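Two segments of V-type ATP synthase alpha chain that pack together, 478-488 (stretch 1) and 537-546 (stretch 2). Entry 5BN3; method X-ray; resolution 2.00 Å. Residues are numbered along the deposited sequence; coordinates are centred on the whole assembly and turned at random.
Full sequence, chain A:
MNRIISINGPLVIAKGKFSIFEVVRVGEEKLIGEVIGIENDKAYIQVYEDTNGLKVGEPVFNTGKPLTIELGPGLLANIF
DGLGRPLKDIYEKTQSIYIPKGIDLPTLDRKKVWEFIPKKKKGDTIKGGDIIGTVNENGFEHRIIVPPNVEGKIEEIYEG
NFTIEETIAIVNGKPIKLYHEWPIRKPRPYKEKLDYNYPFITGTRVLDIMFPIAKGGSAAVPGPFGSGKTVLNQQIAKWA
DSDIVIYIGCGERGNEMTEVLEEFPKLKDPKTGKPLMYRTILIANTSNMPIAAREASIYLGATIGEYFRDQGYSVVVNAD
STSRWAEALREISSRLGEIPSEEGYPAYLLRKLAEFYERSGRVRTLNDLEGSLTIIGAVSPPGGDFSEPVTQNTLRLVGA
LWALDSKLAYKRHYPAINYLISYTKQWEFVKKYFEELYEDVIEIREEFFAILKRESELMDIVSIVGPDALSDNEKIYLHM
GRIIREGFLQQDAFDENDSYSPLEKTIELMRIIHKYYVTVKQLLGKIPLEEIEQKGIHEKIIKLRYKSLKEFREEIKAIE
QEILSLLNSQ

Stretch 1, residues 478-488: LHMGRIIREGF
Stretch 2, residues 537-546: IHEKIIKLRY

Residues 478-488 and 537-546 form a near-parallel helix-helix contact, drawn close at a glycine and fastened by two arginines, one from each stretch. The helix of 478-488 widens to a pi-type turn at 485-488; residues 543-545 keep helical phi/psi without the regular bonds. The axes run 27° apart, 9.0 Å at closest approach, and 505 Å² is buried. G487 (phi/psi -108/-17) sets the register, its CA 4.1 Å from I542 CA; a CB here would sit 3.4 Å from I542 CA and clash with I483 O.

R482, extended (ttt, chi4 -99°), is long enough to form a salt bridge, NH2 to E539 OE2 at 3.0 Å. E539 (mm) points its CA-to-CB bond away but folds its carboxylate back. The flat guanidinium of R482 leaves a face for I542 (mt), whose CD1 lies 3.4 Å from NH1. Nearby, H479 (t, chi2 60°) turns its edge to the face of H538 (p, chi2 -77°), centroids 4.8 Å apart, planes at 62°. Branched I483 and I541, both mt, fill buried space, CG2 to CG2 at 4.0 Å.

R545 (ptt, chi4 98°) points toward the first helix; its NE reaches a backbone carbonyl at the pi-type turn, donating to E486 O at 2.9 Å. Water 1 lies 2.9 Å from G487 O and 2.8 Å from I541 O, within hydrogen-bonding reach of both, and accepts from R545 N (2.9 Å), linking the backbones.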

ATOM      1  N   LEU A 478       9.208 -23.762  29.746  1.00 47.77           N
ATOM      2  CA  LEU A 478       8.347 -24.403  28.761  1.00 59.66           C
ATOM      3  C   LEU A 478       7.384 -25.351  29.471  1.00 59.38           C
ATOM      4  O   LEU A 478       6.246 -25.539  29.042  1.00 61.70           O
ATOM      5  CB  LEU A 478       9.188 -25.174  27.741  1.00 54.22           C
ATOM      6  CG  LEU A 478      10.366 -24.412  27.129  1.00 73.40           C
ATOM      7  CD1 LEU A 478      11.110 -25.263  26.108  1.00 66.69           C
ATOM      8  CD2 LEU A 478       9.894 -23.115  26.500  1.00 63.10           C
ATOM      9  N   HIS A 479       7.856 -25.940  30.564  1.00 60.80           N
ATOM     10  CA  HIS A 479       7.059 -26.861  31.363  1.00 53.77           C
ATOM     11  C   HIS A 479       5.934 -26.122  32.081  1.00 43.64           C
ATOM     12  O   HIS A 479       4.764 -26.482  31.955  1.00 50.60           O
ATOM     13  CB  HIS A 479       7.950 -27.571  32.383  1.00 55.10           C
ATOM     14  CG  HIS A 479       7.264 -28.663  33.132  1.00 53.43           C
ATOM     15  ND1 HIS A 479       6.709 -29.766  32.509  1.00 65.18           N
ATOM     16  CD2 HIS A 479       7.041 -28.841  34.458  1.00 56.26           C
ATOM     17  CE1 HIS A 479       6.176 -30.561  33.412  1.00 57.84           C
ATOM     18  NE2 HIS A 479       6.366 -30.022  34.608  1.00 60.65           N
ATOM     19  N   MET A 480       6.299 -25.090  32.837  1.00 48.52           N
ATOM     20  CA  MET A 480       5.329 -24.296  33.585  1.00 49.75           C
ATOM     21  C   MET A 480       4.416 -23.491  32.665  1.00 52.79           C
ATOM     22  O   MET A 480       3.236 -23.297  32.966  1.00 44.52           O
ATOM     23  CB  MET A 480       6.039 -23.346  34.551  1.00 46.67           C
ATOM     24  CG  MET A 480       6.860 -24.038  35.622  1.00 57.07           C
ATOM     25  SD  MET A 480       5.894 -25.214  36.584  1.00 56.20           S
ATOM     26  CE  MET A 480       4.593 -24.149  37.202  1.00 49.29           C
ATOM     27  N   GLY A 481       4.970 -23.018  31.552  1.00 54.13           N
ATOM     28  CA  GLY A 481       4.204 -22.269  30.573  1.00 55.78           C
ATOM     29  C   GLY A 481       3.082 -23.108  29.996  1.00 48.01           C
ATOM     30  O   GLY A 481       1.963 -22.625  29.824  1.00 43.76           O
ATOM     31  N   ARG A 482       3.385 -24.370  29.703  1.00 41.97           N
ATOM     32  CA  ARG A 482       2.385 -25.307  29.200  1.00 46.77           C
ATOM     33  C   ARG A 482       1.271 -25.539  30.222  1.00 53.24           C
ATOM     34  O   ARG A 482       0.095 -25.628  29.862  1.00 46.77           O
ATOM     35  CB  ARG A 482       3.041 -26.639  28.814  1.00 49.84           C
ATOM     36  CG  ARG A 482       2.047 -27.724  28.405  1.00 56.56           C
ATOM     37  CD  ARG A 482       2.734 -29.030  28.023  1.00 63.15           C
ATOM     38  NE  ARG A 482       1.768 -30.070  27.666  1.00 83.83           N
ATOM     39  CZ  ARG A 482       1.373 -31.041  28.486  1.00 87.46           C
ATOM     40  NH1 ARG A 482       1.867 -31.114  29.714  1.00 83.70           N
ATOM     41  NH2 ARG A 482       0.490 -31.941  28.075  1.00 88.15           N
ATOM     42  N   ILE A 483       1.651 -25.629  31.494  1.00 46.09           N
ATOM     43  CA  ILE A 483       0.693 -25.840  32.577  1.00 43.23           C
ATOM     44  C   ILE A 483      -0.247 -24.644  32.730  1.00 40.71           C
ATOM     45  O   ILE A 483      -1.456 -24.809  32.900  1.00 39.68           O
ATOM     46  CB  ILE A 483       1.415 -26.097  33.917  1.00 44.36           C
ATOM     47  CG1 ILE A 483       2.252 -27.377  33.838  1.00 49.58           C
ATOM     48  CG2 ILE A 483       0.416 -26.209  35.056  1.00 47.76           C
ATOM     49  CD1 ILE A 483       3.013 -27.681  35.110  1.00 55.44           C
ATOM     50  N   ILE A 484       0.318 -23.443  32.671  1.00 34.88           N
ATOM     51  CA  ILE A 484      -0.467 -22.219  32.778  1.00 43.25           C
ATOM     52  C   ILE A 484      -1.410 -22.072  31.581  1.00 37.22           C
ATOM     53  O   ILE A 484      -2.582 -21.725  31.746  1.00 42.10           O
ATOM     54  CB  ILE A 484       0.453 -20.981  32.898  1.00 45.08           C
ATOM     55  CG1 ILE A 484       1.218 -21.021  34.226  1.00 43.40           C
ATOM     56  CG2 ILE A 484      -0.352 -19.696  32.793  1.00 41.47           C
ATOM     57  CD1 ILE A 484       2.426 -20.104  34.278  1.00 38.98           C
ATOM     58  N   ARG A 485      -0.902 -22.348  30.383  1.00 39.22           N
ATOM     59  CA  ARG A 485      -1.708 -22.250  29.169  1.00 38.43           C
ATOM     60  C   ARG A 485      -2.822 -23.294  29.116  1.00 50.17           C
ATOM     61  O   ARG A 485      -3.982 -22.954  28.889  1.00 38.31           O
ATOM     62  CB  ARG A 485      -0.824 -22.348  27.920  1.00 37.34           C
ATOM     63  CG  ARG A 485      -0.014 -21.087  27.630  1.00 35.94           C
ATOM     64  CD  ARG A 485       0.788 -21.200  26.336  1.00 46.24           C
ATOM     65  NE  ARG A 485       1.945 -22.085  26.462  1.00 47.23           N
ATOM     66  CZ  ARG A 485       1.976 -23.342  26.034  1.00 49.19           C
ATOM     67  NH1 ARG A 485       0.913 -23.870  25.445  1.00 45.26           N
ATOM     68  NH2 ARG A 485       3.071 -24.072  26.190  1.00 49.36           N
ATOM     69  N   GLU A 486      -2.475 -24.559  29.336  1.00 37.68           N
ATOM     70  CA  GLU A 486      -3.440 -25.652  29.199  1.00 45.25           C
ATOM     71  C   GLU A 486      -4.311 -25.873  30.434  1.00 49.15           C
ATOM     72  O   GLU A 486      -5.394 -26.449  30.335  1.00 51.55           O
ATOM     73  CB  GLU A 486      -2.731 -26.962  28.820  1.00 46.34           C
ATOM     74  CG  GLU A 486      -2.096 -26.960  27.434  1.00 59.25           C
ATOM     75  CD  GLU A 486      -1.450 -28.292  27.081  1.00 76.04           C
ATOM     76  OE1 GLU A 486      -1.491 -29.220  27.916  1.00 88.74           O
ATOM     77  OE2 GLU A 486      -0.902 -28.410  25.964  1.00 87.84           O
ATOM     78  N   GLY A 487      -3.843 -25.422  31.594  1.00 42.35           N
ATOM     79  CA  GLY A 487      -4.557 -25.666  32.836  1.00 41.42           C
ATOM     80  C   GLY A 487      -5.235 -24.456  33.451  1.00 50.72           C
ATOM     81  O   GLY A 487      -6.111 -24.606  34.301  1.00 43.68           O
ATOM     82  N   PHE A 488      -4.843 -23.259  33.023  1.00 38.67           N
ATOM     83  CA  PHE A 488      -5.383 -22.034  33.608  1.00 38.47           C
ATOM     84  C   PHE A 488      -6.003 -21.087  32.576  1.00 45.27           C
ATOM     85  O   PHE A 488      -7.163 -20.693  32.703  1.00 37.66           O
ATOM     86  CB  PHE A 488      -4.296 -21.307  34.403  1.00 38.24           C
ATOM     87  CG  PHE A 488      -4.791 -20.099  35.138  1.00 44.99           C
ATOM     88  CD1 PHE A 488      -5.540 -20.239  36.295  1.00 40.04           C
ATOM     89  CD2 PHE A 488      -4.500 -18.823  34.679  1.00 42.51           C
ATOM     90  CE1 PHE A 488      -5.998 -19.129  36.977  1.00 38.17           C
ATOM     91  CE2 PHE A 488      -4.955 -17.709  35.358  1.00 44.60           C
ATOM     92  CZ  PHE A 488      -5.705 -17.862  36.509  1.00 39.83           C
ATOM     93  N   ILE A 537       2.514 -35.214  37.717  1.00 66.00           N
ATOM     94  CA  ILE A 537       1.731 -34.274  38.512  1.00 66.21           C
ATOM     95  C   ILE A 537       1.236 -33.120  37.642  1.00 74.07           C
ATOM     96  O   ILE A 537       0.153 -32.577  37.870  1.00 63.54           O
ATOM     97  CB  ILE A 537       2.546 -33.717  39.699  1.00 68.07           C
ATOM     98  CG1 ILE A 537       3.245 -34.852  40.453  1.00 83.87           C
ATOM     99  CG2 ILE A 537       1.649 -32.941  40.645  1.00 63.44           C
ATOM    100  CD1 ILE A 537       4.157 -34.377  41.572  1.00 74.11           C
ATOM    101  N   HIS A 538       2.029 -32.752  36.639  1.00 64.02           N
ATOM    102  CA  HIS A 538       1.652 -31.666  35.740  1.00 65.32           C
ATOM    103  C   HIS A 538       0.403 -32.003  34.930  1.00 68.26           C
ATOM    104  O   HIS A 538      -0.444 -31.139  34.703  1.00 64.77           O
ATOM    105  CB  HIS A 538       2.819 -31.271  34.824  1.00 62.46           C
ATOM    106  CG  HIS A 538       3.219 -32.331  33.845  1.00 67.48           C
ATOM    107  ND1 HIS A 538       3.970 -33.429  34.197  1.00 76.21           N
ATOM    108  CD2 HIS A 538       2.994 -32.440  32.512  1.00 68.49           C
ATOM    109  CE1 HIS A 538       4.179 -34.180  33.128  1.00 71.71           C
ATOM    110  NE2 HIS A 538       3.597 -33.601  32.095  1.00 80.54           N
ATOM    111  N   GLU A 539       0.283 -33.260  34.513  1.00 60.81           N
ATOM    112  CA  GLU A 539      -0.877 -33.699  33.746  1.00 61.60           C
ATOM    113  C   GLU A 539      -2.151 -33.758  34.590  1.00 63.48           C
ATOM    114  O   GLU A 539      -3.254 -33.611  34.065  1.00 61.74           O
ATOM    115  CB  GLU A 539      -0.613 -35.054  33.078  1.00 71.82           C
ATOM    116  CG  GLU A 539       0.516 -35.054  32.048  1.00 77.51           C
ATOM    117  CD  GLU A 539       0.183 -34.279  30.779  1.00 98.85           C
ATOM    118  OE1 GLU A 539      -0.931 -33.723  30.675  1.00 86.22           O
ATOM    119  OE2 GLU A 539       1.044 -34.228  29.875  1.00 90.23           O
ATOM    120  N   LYS A 540      -1.996 -33.969  35.893  1.00 59.62           N
ATOM    121  CA  LYS A 540      -3.138 -33.979  36.804  1.00 62.97           C
ATOM    122  C   LYS A 540      -3.664 -32.567  37.042  1.00 57.59           C
ATOM    123  O   LYS A 540      -4.874 -32.346  37.106  1.00 53.96           O
ATOM    124  CB  LYS A 540      -2.766 -34.633  38.140  1.00 67.45           C
ATOM    125  CG  LYS A 540      -2.399 -36.103  38.027  1.00 83.91           C
ATOM    126  CD  LYS A 540      -3.421 -36.852  37.186  1.00 90.39           C
ATOM    127  CE  LYS A 540      -2.747 -37.634  36.070  1.00 81.80           C
ATOM    128  NZ  LYS A 540      -3.705 -37.980  34.982  1.00 88.21           N
ATOM    129  N   ILE A 541      -2.742 -31.616  37.174  1.00 59.04           N
ATOM    130  CA  ILE A 541      -3.091 -30.209  37.348  1.00 52.55           C
ATOM    131  C   ILE A 541      -3.828 -29.664  36.122  1.00 51.01           C
ATOM    132  O   ILE A 541      -4.812 -28.934  36.249  1.00 45.83           O
ATOM    133  CB  ILE A 541      -1.829 -29.355  37.625  1.00 62.87           C
ATOM    134  CG1 ILE A 541      -1.175 -29.784  38.943  1.00 61.22           C
ATOM    135  CG2 ILE A 541      -2.169 -27.874  37.667  1.00 53.49           C
ATOM    136  CD1 ILE A 541       0.062 -28.986  39.301  1.00 53.98           C
ATOM    137  N   ILE A 542      -3.346 -30.034  34.938  1.00 47.77           N
ATOM    138  CA  ILE A 542      -3.934 -29.592  33.675  1.00 57.40           C
ATOM    139  C   ILE A 542      -5.392 -30.054  33.512  1.00 67.21           C
ATOM    140  O   ILE A 542      -6.212 -29.347  32.921  1.00 56.62           O
ATOM    141  CB  ILE A 542      -3.050 -30.044  32.477  1.00 49.95           C
ATOM    142  CG1 ILE A 542      -1.758 -29.219  32.443  1.00 46.39           C
ATOM    143  CG2 ILE A 542      -3.780 -29.899  31.157  1.00 60.20           C
ATOM    144  CD1 ILE A 542      -0.770 -29.651  31.372  1.00 58.18           C
ATOM    145  N   LYS A 543      -5.715 -31.220  34.068  1.00 54.78           N
ATOM    146  CA  LYS A 543      -7.059 -31.786  33.957  1.00 55.67           C
ATOM    147  C   LYS A 543      -8.032 -31.262  35.016  1.00 50.95           C
ATOM    148  O   LYS A 543      -9.230 -31.539  34.949  1.00 53.33           O
ATOM    149  CB  LYS A 543      -6.992 -33.314  34.033  1.00 64.32           C
ATOM    150  CG  LYS A 543      -6.238 -33.967  32.887  1.00 67.59           C
ATOM    151  CD  LYS A 543      -5.891 -35.415  33.209  1.00 84.87           C
ATOM    152  CE  LYS A 543      -7.129 -36.224  33.563  1.00101.35           C
ATOM    153  NZ  LYS A 543      -6.790 -37.628  33.927  1.00 99.87           N
ATOM    154  N   LEU A 544      -7.515 -30.507  35.983  1.00 46.46           N
ATOM    155  CA  LEU A 544      -8.310 -30.010  37.110  1.00 42.10           C
ATOM    156  C   LEU A 544      -9.565 -29.238  36.705  1.00 56.35           C
ATOM    157  O   LEU A 544     -10.648 -29.484  37.236  1.00 48.75           O
ATOM    158  CB  LEU A 544      -7.451 -29.129  38.022  1.00 48.77           C
ATOM    159  CG  LEU A 544      -6.570 -29.807  39.071  1.00 53.51           C
ATOM    160  CD1 LEU A 544      -5.659 -28.795  39.740  1.00 45.83           C
ATOM    161  CD2 LEU A 544      -7.441 -30.479  40.108  1.00 57.26           C
ATOM    162  N   ARG A 545      -9.412 -28.311  35.762  1.00 48.62           N
ATOM    163  CA  ARG A 545     -10.499 -27.415  35.362  1.00 53.07           C
ATOM    164  C   ARG A 545     -11.728 -28.141  34.819  1.00 43.43           C
ATOM    165  O   ARG A 545     -12.828 -27.588  34.810  1.00 49.98           O
ATOM    166  CB  ARG A 545     -10.001 -26.375  34.347  1.00 37.71           C
ATOM    167  CG  ARG A 545      -9.394 -26.959  33.069  1.00 41.65           C
ATOM    168  CD  ARG A 545      -8.867 -25.857  32.152  1.00 47.05           C
ATOM    169  NE  ARG A 545      -8.205 -26.383  30.959  1.00 39.52           N
ATOM    170  CZ  ARG A 545      -8.785 -26.502  29.769  1.00 41.52           C
ATOM    171  NH1 ARG A 545     -10.045 -26.128  29.602  1.00 44.24           N
ATOM    172  NH2 ARG A 545      -8.103 -26.992  28.744  1.00 41.59           N
ATOM    173  N   TYR A 546     -11.541 -29.381  34.378  1.00 42.91           N
ATOM    174  CA  TYR A 546     -12.645 -30.177  33.855  1.00 42.00           C
ATOM    175  C   TYR A 546     -13.435 -30.897  34.945  1.00 57.65           C
ATOM    176  O   TYR A 546     -14.376 -31.636  34.648  1.00 49.71           O
ATOM    177  CB  TYR A 546     -12.128 -31.195  32.837  1.00 46.99           C
ATOM    178  CG  TYR A 546     -11.837 -30.600  31.483  1.00 55.71           C
ATOM    179  CD1 TYR A 546     -12.871 -30.205  30.648  1.00 48.63           C
ATOM    180  CD2 TYR A 546     -10.535 -30.445  31.035  1.00 52.47           C
ATOM    181  CE1 TYR A 546     -12.616 -29.663  29.408  1.00 51.99           C
ATOM    182  CE2 TYR A 546     -10.270 -29.904  29.794  1.00 63.06           C
ATOM    183  CZ  TYR A 546     -11.316 -29.516  28.987  1.00 49.63           C
ATOM    184  OH  TYR A 546     -11.064 -28.976  27.750  1.00 61.17           O
TER
HETATM  185  O   HOH W   1      -6.768 -27.318  35.166  1.00 42.77           O